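Local coordinates for lipid binding protein (Grifola frondosa, PDB 5H0Q), which probably binds membrane domains formed by sphingomyelin together with cholesterol, the lipid complex that this fungal protein is used to detect, at residues A30-A33 with L34-N38; R13-E16 with E17-D20; E147-S151 with G152-K156. All coordinates share one frame; numbering follows the deposited sequence.

Overall arrangement
Contacts 1 and 2 lie on the same side of the chain's centre and touch each other, whereas contact 3 sits well apart, its centre about 26 Å from that of contact 1 and 36 Å from that of contact 2. Contact 1, partly buried at the end of helix 26-35, is built of backbone hydrogen bonds with buried alanines and a valine. Contact 2, a surface turn after helix 9-13, adds a salt-bridge network and a Met-aromatic contact, and its Tyr18 packs on Val32 of contact 1. Contact 3, also at the surface, turns the chain at the edge of the five-stranded sheet and relies on a CH-pi contact and close packing of aromatic and aliphatic groups.

Contact 1 of 3, residues A30-A33 with L34-N38; sequences AKVA and LQRKN
Residues 30-33 and 34-38 meet as successive turns at the C-terminal end of helix 26-35, a local contact carried mainly by backbone hydrogen bonds. Leu34 N donates to Ala30 O at 2.9 Å and Gln35 N to Lys31 O at 3.0 Å, the i to i+4 pattern of an alpha helix. The next bond, Arg36 N to Val32 O at 2.9 Å, comes in close to the axis of the carbonyl, with a C=O...N angle of 164°. Arg36 N also makes a weak bond to Ala33 O, so its single N-H is divided between two carbonyls just where the backbone departs from helical angles at Arg36.

On the outer side, Gln35 folds back over the preceding turn. Its CG stands beside the backbone N (chi1 -68°), and this sets CG 3.2 Å from Lys31 O; the amide then continues across the extended Lys31 chain, where NE2 comes 3.4 Å from Lys31 CE. This is van der Waals contact between an amide nitrogen and a methylene. The amide's other branch, Gln35 OE1, lies 4.2 Å from Val32 CG2. Arg36 uses the aliphatic root of its side chain in a similar way, CG resting 3.4 Å from Val32 O, while its NE is hydrogen-bonded to the hydroxyl of Tyr11.

Around this helix end, Val32 packs against Tyr11 and Leu12 of helix 9-13 and against Tyr18 in the loop that joins helix 9-13 to helix 26-35. Ala33 faces Ala68 of strand 60-68, and its carbonyl oxygen accepts a hydrogen bond from the hydroxyl of Tyr66. Lys37 reaches Gln41 at the start of helix 41-55 and Glu197 of strand 193-201, linking the helix end to both elements.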
loop_
_atom_site.group_PDB
_atom_site.type_symbol
_atom_site.label_atom_id
_atom_site.label_comp_id
_atom_site.label_asym_id
_atom_site.label_seq_id
_atom_site.Cartn_x
_atom_site.Cartn_y
_atom_site.Cartn_z
ATOM N N ALA A 30 -11.379 -2.341 -12.601
ATOM C CA ALA A 30 -9.956 -2.302 -12.296
ATOM C C ALA A 30 -9.177 -1.619 -13.408
ATOM O O ALA A 30 -8.253 -0.830 -13.148
ATOM C CB ALA A 30 -9.455 -3.729 -12.062
ATOM N N LYS A 31 -9.554 -1.881 -14.662
ATOM C CA LYS A 31 -8.862 -1.264 -15.790
ATOM C C LYS A 31 -9.014 0.245 -15.748
ATOM O O LYS A 31 -8.042 0.982 -15.925
ATOM C CB LYS A 31 -9.406 -1.811 -17.105
ATOM C CG LYS A 31 -8.806 -1.146 -18.348
ATOM C CD LYS A 31 -9.412 -1.707 -19.622
ATOM C CE LYS A 31 -8.996 -0.889 -20.837
ATOM N NZ LYS A 31 -9.572 -1.414 -22.106
ATOM N N VAL A 32 -10.224 0.725 -15.478
ATOM C CA VAL A 32 -10.447 2.164 -15.411
ATOM C C VAL A 32 -9.660 2.769 -14.259
ATOM O O VAL A 32 -8.998 3.799 -14.412
ATOM C CB VAL A 32 -11.957 2.445 -15.310
ATOM C CG1 VAL A 32 -12.224 3.940 -15.175
ATOM C CG2 VAL A 32 -12.629 1.954 -16.554
ATOM N N ALA A 33 -9.664 2.119 -13.101
ATOM C CA ALA A 33 -8.903 2.656 -11.972
ATOM C C ALA A 33 -7.423 2.765 -12.310
ATOM O O ALA A 33 -6.773 3.767 -11.999
ATOM C CB ALA A 33 -9.101 1.791 -10.725
ATOM N N LEU A 34 -6.864 1.737 -12.935
ATOM C CA LEU A 34 -5.458 1.813 -13.303
ATOM C C LEU A 34 -5.229 2.929 -14.312
ATOM O O LEU A 34 -4.181 3.600 -14.282
ATOM C CB LEU A 34 -5.000 0.450 -13.826
ATOM C CG LEU A 34 -3.507 0.131 -13.865
ATOM C CD1 LEU A 34 -2.897 0.295 -12.500
ATOM C CD2 LEU A 34 -3.281 -1.287 -14.377
ATOM N N GLN A 35 -6.222 3.202 -15.164
ATOM C CA GLN A 35 -6.086 4.308 -16.115
ATOM C C GLN A 35 -6.141 5.665 -15.420
ATOM O O GLN A 35 -5.499 6.619 -15.881
ATOM C CB GLN A 35 -7.180 4.247 -17.183
ATOM C CG GLN A 35 -7.063 3.078 -18.134
ATOM C CD GLN A 35 -8.256 2.944 -19.071
ATOM O OE1 GLN A 35 -9.376 3.352 -18.752
ATOM N NE2 GLN A 35 -8.016 2.363 -20.241
ATOM N N ARG A 36 -6.916 5.785 -14.345
ATOM C CA ARG A 36 -7.083 7.032 -13.606
ATOM C C ARG A 36 -6.049 7.215 -12.500
ATOM O O ARG A 36 -6.177 8.149 -11.695
ATOM C CB ARG A 36 -8.485 7.105 -13.000
ATOM C CG ARG A 36 -9.631 7.104 -14.022
ATOM C CD ARG A 36 -9.952 8.521 -14.494
ATOM N NE ARG A 36 -11.116 8.489 -15.381
ATOM C CZ ARG A 36 -11.067 8.124 -16.653
ATOM N NH1 ARG A 36 -9.908 7.782 -17.198
ATOM N NH2 ARG A 36 -12.179 8.105 -17.374
ATOM N N LYS A 37 -5.021 6.368 -12.456
ATOM C CA LYS A 37 -4.077 6.418 -11.344
ATOM C C LYS A 37 -3.496 7.814 -11.162
ATOM O O LYS A 37 -3.292 8.265 -10.035
ATOM C CB LYS A 37 -2.950 5.409 -11.557
ATOM C CG LYS A 37 -1.865 5.448 -10.474
ATOM C CD LYS A 37 -0.820 4.379 -10.705
ATOM C CE LYS A 37 0.241 4.366 -9.632
ATOM N NZ LYS A 37 1.138 5.572 -9.694
ATOM N N ASN A 38 -3.236 8.514 -12.243
ATOM C CA ASN A 38 -2.498 9.758 -12.084
ATOM C C ASN A 38 -3.400 10.960 -11.828
ATOM O O ASN A 38 -2.884 12.052 -11.544
ATOM C CB ASN A 38 -1.604 9.974 -13.303
ATOM C CG ASN A 38 -0.561 8.878 -13.431
ATOM O OD1 ASN A 38 0.526 8.967 -12.862
ATOM N ND2 ASN A 38 -0.912 7.809 -14.132
#

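Contact 2 of 3, residues R13-E16 with E17-D20; sequences RVME and EYKD
A tight turn in the loop between helix 9-13 and helix 26-35 brings residues 13-16 against 17-20, with the carbonyl of Met15 receiving the amides that close it. Two successive amides approach Met15 O: Tyr18 N at 3.1 Å, with an N-H...O angle of 153°, and Lys19 N at 2.9 Å in a weak, strongly bent bond. The Tyr18 donor stands well above the carbonyl plane, away from either lone pair.

Lys19 packs its CB against the backbone and runs on beside Glu16. Its CG sits between the backbone N and the carbonyl carbon (chi1 58°), and CB is pressed to 3.0 Å from Arg13 O. The rest of the chain points the same way as Glu16, until CE lies 3.1 Å from Glu16 OE2. The ammonium NZ forms a salt bridge with Asp20 OD2 at 2.9 Å, on the syn side of that carboxylate, and a long one with Glu16 OE2. One lysine thus joins two acids in a network that probably eases their mutual repulsion.

Met15 meets the edge of the Tyr18 ring: CB is 4.2 Å from CD2, and SD lies 5.5 Å from the ring centroid, 76° off the normal. Glu17 CG covers one face of that ring. Arg13 turns its guanidinium edge toward Lys19 O, while its NE pairs with Glu9 and NH1 bonds to Lys21 O.

Taken together, these features are those of a beta turn from Met15 to Tyr18, closed by the i to i+3 bond, with an edge-on Met-aromatic contact and a surface salt-bridge network.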
loop_
_atom_site.group_PDB
_atom_site.type_symbol
_atom_site.label_atom_id
_atom_site.label_comp_id
_atom_site.label_asym_id
_atom_site.label_seq_id
_atom_site.Cartn_x
_atom_site.Cartn_y
_atom_site.Cartn_z
ATOM N N ARG A 13 -20.846 3.265 -15.843
ATOM C CA ARG A 13 -22.050 3.295 -16.676
ATOM C C ARG A 13 -22.290 4.653 -17.315
ATOM O O ARG A 13 -23.083 4.736 -18.258
ATOM C CB ARG A 13 -23.277 2.885 -15.861
ATOM C CG ARG A 13 -23.299 1.387 -15.540
ATOM C CD ARG A 13 -24.677 0.763 -15.686
ATOM N NE ARG A 13 -24.599 -0.700 -15.633
ATOM C CZ ARG A 13 -24.524 -1.486 -16.697
ATOM N NH1 ARG A 13 -24.555 -0.977 -17.917
ATOM N NH2 ARG A 13 -24.465 -2.804 -16.547
ATOM N N VAL A 14 -21.626 5.717 -16.845
ATOM C CA VAL A 14 -21.681 6.999 -17.551
ATOM C C VAL A 14 -20.545 7.153 -18.555
ATOM O O VAL A 14 -20.469 8.187 -19.242
ATOM C CB VAL A 14 -21.647 8.213 -16.592
ATOM C CG1 VAL A 14 -22.872 8.233 -15.700
ATOM C CG2 VAL A 14 -20.397 8.215 -15.750
ATOM N N MET A 15 -19.652 6.175 -18.659
ATOM C CA MET A 15 -18.569 6.214 -19.621
ATOM C C MET A 15 -19.022 5.660 -20.964
ATOM O O MET A 15 -19.768 4.677 -21.026
ATOM C CB MET A 15 -17.378 5.419 -19.106
ATOM C CG MET A 15 -16.754 6.044 -17.888
ATOM S SD MET A 15 -15.404 5.096 -17.190
ATOM C CE MET A 15 -14.158 5.321 -18.445
ATOM N N GLU A 16 -18.547 6.291 -22.041
ATOM C CA GLU A 16 -18.921 5.862 -23.388
ATOM C C GLU A 16 -18.613 4.386 -23.595
ATOM O O GLU A 16 -19.418 3.639 -24.172
ATOM C CB GLU A 16 -18.170 6.691 -24.424
ATOM C CG GLU A 16 -18.576 6.394 -25.858
ATOM C CD GLU A 16 -19.715 7.272 -26.319
ATOM O OE1 GLU A 16 -19.536 8.511 -26.316
ATOM O OE2 GLU A 16 -20.785 6.730 -26.677
ATOM N N GLU A 17 -17.443 3.950 -23.132
ATOM C CA GLU A 17 -16.988 2.599 -23.414
ATOM C C GLU A 17 -17.828 1.532 -22.727
ATOM O O GLU A 17 -17.831 0.388 -23.191
ATOM C CB GLU A 17 -15.516 2.458 -23.012
ATOM C CG GLU A 17 -14.974 1.038 -23.154
ATOM C CD GLU A 17 -13.472 0.973 -22.970
ATOM O OE1 GLU A 17 -12.865 2.034 -22.725
ATOM O OE2 GLU A 17 -12.899 -0.135 -23.070
ATOM N N TYR A 18 -18.552 1.863 -21.650
ATOM C CA TYR A 18 -19.226 0.847 -20.844
ATOM C C TYR A 18 -20.729 1.052 -20.666
ATOM O O TYR A 18 -21.393 0.149 -20.137
ATOM C CB TYR A 18 -18.588 0.764 -19.452
ATOM C CG TYR A 18 -17.109 0.428 -19.468
ATOM C CD1 TYR A 18 -16.681 -0.880 -19.673
ATOM C CD2 TYR A 18 -16.143 1.405 -19.248
ATOM C CE1 TYR A 18 -15.336 -1.200 -19.671
ATOM C CE2 TYR A 18 -14.787 1.091 -19.257
ATOM C CZ TYR A 18 -14.400 -0.221 -19.456
ATOM O OH TYR A 18 -13.073 -0.559 -19.469
ATOM N N LYS A 19 -21.292 2.182 -21.106
ATOM C CA LYS A 19 -22.655 2.526 -20.712
ATOM C C LYS A 19 -23.684 1.528 -21.236
ATOM O O LYS A 19 -24.739 1.359 -20.620
ATOM C CB LYS A 19 -23.005 3.933 -21.199
ATOM C CG LYS A 19 -22.879 4.125 -22.695
ATOM C CD LYS A 19 -23.157 5.576 -23.078
ATOM C CE LYS A 19 -22.864 5.833 -24.542
ATOM N NZ LYS A 19 -23.702 5.002 -25.439
ATOM N N ASP A 20 -23.409 0.876 -22.365
ATOM C CA ASP A 20 -24.333 -0.079 -22.970
ATOM C C ASP A 20 -23.937 -1.526 -22.722
ATOM O O ASP A 20 -24.537 -2.434 -23.312
ATOM C CB ASP A 20 -24.433 0.184 -24.471
ATOM C CG ASP A 20 -24.974 1.568 -24.774
ATOM O OD1 ASP A 20 -25.946 1.980 -24.103
ATOM O OD2 ASP A 20 -24.412 2.250 -25.659
HETATM O O HOH W 1 -21.201 0.717 -23.756
#

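Contact 3 of 3, residues E147-S151 with G152-K156; sequences EVRQS and GHWWK
His153 and Arg149 make a CH-pi contact where strand 143-150 passes through a turn into residues 153-156. Arg149 CG stands over the centre of the imidazole, 3.8 Å from the His153 ring centroid and 9° off its normal. The two side chains run side by side, with the guanidinium steeply inclined to the ring, their planes 77° apart. Arg149 CG is also met by Trp154, whose CH2 lies 3.5 Å away, the side chains crossing at an angle; His153 ND1 in turn sits over the indole face. Trp154 also meets the Phe129 ring.

Polar groups organise the strand side. Arg149 NH1 donates to Val148 O at 2.9 Å, with that oxygen in the guanidinium plane, which helps fix the group's rotation. Glu147 OE1 lies over a guanidinium face and offers only a long ionic attraction. The same oxygen meets the Trp154 edge in plane, 3.3 Å from CZ2. Farther along, Gly152 N bonds to the carboxylate oxygen OD2 of Asp127 in the adjacent strand.

Backbone bonding closes the turn: His153 N donates to Gln150 O at 3.1 Å. Gly152 has the positive phi of 84° usual for the third position of a type II turn, a place commonly held by glycine. A type II beta turn with glycine at its third position, leading off the edge strand of an antiparallel sheet, is the motif.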
loop_
_atom_site.group_PDB
_atom_site.type_symbol
_atom_site.label_atom_id
_atom_site.label_comp_id
_atom_site.label_asym_id
_atom_site.label_seq_id
_atom_site.Cartn_x
_atom_site.Cartn_y
_atom_site.Cartn_z
ATOM N N GLU A 147 2.980 -9.290 -0.841
ATOM C CA GLU A 147 2.551 -10.672 -1.089
ATOM C C GLU A 147 1.040 -10.703 -1.159
ATOM O O GLU A 147 0.374 -10.153 -0.277
ATOM C CB GLU A 147 3.016 -11.629 -0.002
ATOM C CG GLU A 147 4.487 -11.938 -0.073
ATOM C CD GLU A 147 4.939 -13.009 0.918
ATOM O OE1 GLU A 147 4.101 -13.510 1.695
ATOM O OE2 GLU A 147 6.153 -13.305 0.932
ATOM N N VAL A 148 0.503 -11.352 -2.189
ATOM C CA VAL A 148 -0.926 -11.614 -2.291
ATOM C C VAL A 148 -1.129 -13.078 -1.931
ATOM O O VAL A 148 -0.468 -13.942 -2.500
ATOM C CB VAL A 148 -1.476 -11.329 -3.699
ATOM C CG1 VAL A 148 -3.000 -11.398 -3.698
ATOM C CG2 VAL A 148 -1.022 -9.973 -4.218
ATOM N N ARG A 149 -2.014 -13.343 -0.976
ATOM C CA ARG A 149 -2.297 -14.698 -0.512
ATOM C C ARG A 149 -3.779 -14.829 -0.179
ATOM O O ARG A 149 -4.537 -13.864 -0.220
ATOM C CB ARG A 149 -1.450 -15.049 0.719
ATOM C CG ARG A 149 0.046 -15.114 0.460
ATOM C CD ARG A 149 0.453 -16.222 -0.484
ATOM N NE ARG A 149 1.910 -16.394 -0.543
ATOM C CZ ARG A 149 2.744 -15.699 -1.318
ATOM N NH1 ARG A 149 2.278 -14.777 -2.139
ATOM N NH2 ARG A 149 4.054 -15.957 -1.286
ATOM N N GLN A 150 -4.184 -16.058 0.162
ATOM C CA GLN A 150 -5.546 -16.281 0.624
ATOM C C GLN A 150 -5.798 -15.480 1.896
ATOM O O GLN A 150 -4.902 -15.289 2.725
ATOM C CB GLN A 150 -5.793 -17.775 0.891
ATOM C CG GLN A 150 -5.758 -18.629 -0.347
ATOM C CD GLN A 150 -7.111 -18.731 -1.016
ATOM O OE1 GLN A 150 -8.136 -18.459 -0.400
ATOM N NE2 GLN A 150 -7.120 -19.123 -2.282
ATOM N N SER A 151 -7.043 -15.040 2.060
ATOM C CA SER A 151 -7.453 -14.349 3.276
ATOM C C SER A 151 -7.088 -15.168 4.504
ATOM O O SER A 151 -7.248 -16.390 4.521
ATOM C CB SER A 151 -8.960 -14.093 3.254
ATOM O OG SER A 151 -9.383 -13.480 4.460
ATOM N N GLY A 152 -6.603 -14.489 5.543
ATOM C CA GLY A 152 -6.199 -15.144 6.773
ATOM C C GLY A 152 -4.801 -15.719 6.765
ATOM O O GLY A 152 -4.373 -16.288 7.780
ATOM N N HIS A 153 -4.062 -15.567 5.666
ATOM C CA HIS A 153 -2.723 -16.140 5.575
ATOM C C HIS A 153 -1.816 -15.639 6.693
ATOM O O HIS A 153 -0.991 -16.398 7.217
ATOM C CB HIS A 153 -2.130 -15.809 4.211
ATOM C CG HIS A 153 -0.829 -16.487 3.931
ATOM N ND1 HIS A 153 0.378 -16.001 4.378
ATOM C CD2 HIS A 153 -0.549 -17.611 3.232
ATOM C CE1 HIS A 153 1.349 -16.801 3.972
ATOM N NE2 HIS A 153 0.814 -17.781 3.271
ATOM N N TRP A 154 -1.923 -14.360 7.048
ATOM C CA TRP A 154 -1.128 -13.803 8.145
ATOM C C TRP A 154 -2.042 -13.754 9.355
ATOM O O TRP A 154 -3.175 -13.301 9.224
ATOM C CB TRP A 154 -0.560 -12.395 7.802
ATOM C CG TRP A 154 0.383 -12.502 6.615
ATOM C CD1 TRP A 154 1.687 -12.894 6.643
ATOM C CD2 TRP A 154 0.047 -12.328 5.225
ATOM N NE1 TRP A 154 2.189 -12.969 5.369
ATOM C CE2 TRP A 154 1.208 -12.620 4.480
ATOM C CE3 TRP A 154 -1.117 -11.953 4.543
ATOM C CZ2 TRP A 154 1.238 -12.558 3.090
ATOM C CZ3 TRP A 154 -1.081 -11.874 3.172
ATOM C CH2 TRP A 154 0.082 -12.195 2.454
ATOM N N TRP A 155 -1.588 -14.180 10.533
ATOM C CA TRP A 155 -0.229 -14.632 10.805
ATOM C C TRP A 155 -0.097 -16.158 10.836
ATOM O O TRP A 155 0.982 -16.678 11.052
ATOM C CB TRP A 155 0.243 -14.058 12.149
ATOM C CG TRP A 155 0.177 -12.575 12.196
ATOM C CD1 TRP A 155 -0.706 -11.807 12.898
ATOM C CD2 TRP A 155 1.023 -11.668 11.492
ATOM N NE1 TRP A 155 -0.465 -10.477 12.666
ATOM C CE2 TRP A 155 0.594 -10.366 11.807
ATOM C CE3 TRP A 155 2.097 -11.833 10.616
ATOM C CZ2 TRP A 155 1.209 -9.235 11.292
ATOM C CZ3 TRP A 155 2.701 -10.709 10.099
ATOM C CH2 TRP A 155 2.258 -9.427 10.435
ATOM N N LYS A 156 -1.185 -16.891 10.610
ATOM C CA LYS A 156 -1.127 -18.333 10.844
ATOM C C LYS A 156 -0.148 -19.026 9.894
ATOM O O LYS A 156 0.573 -19.942 10.301
ATOM C CB LYS A 156 -2.526 -18.934 10.745
ATOM C CG LYS A 156 -3.194 -18.796 9.410
ATOM C CD LYS A 156 -4.430 -19.690 9.317
ATOM C CE LYS A 156 -5.266 -19.346 8.103
ATOM N NZ LYS A 156 -6.407 -20.262 7.933
#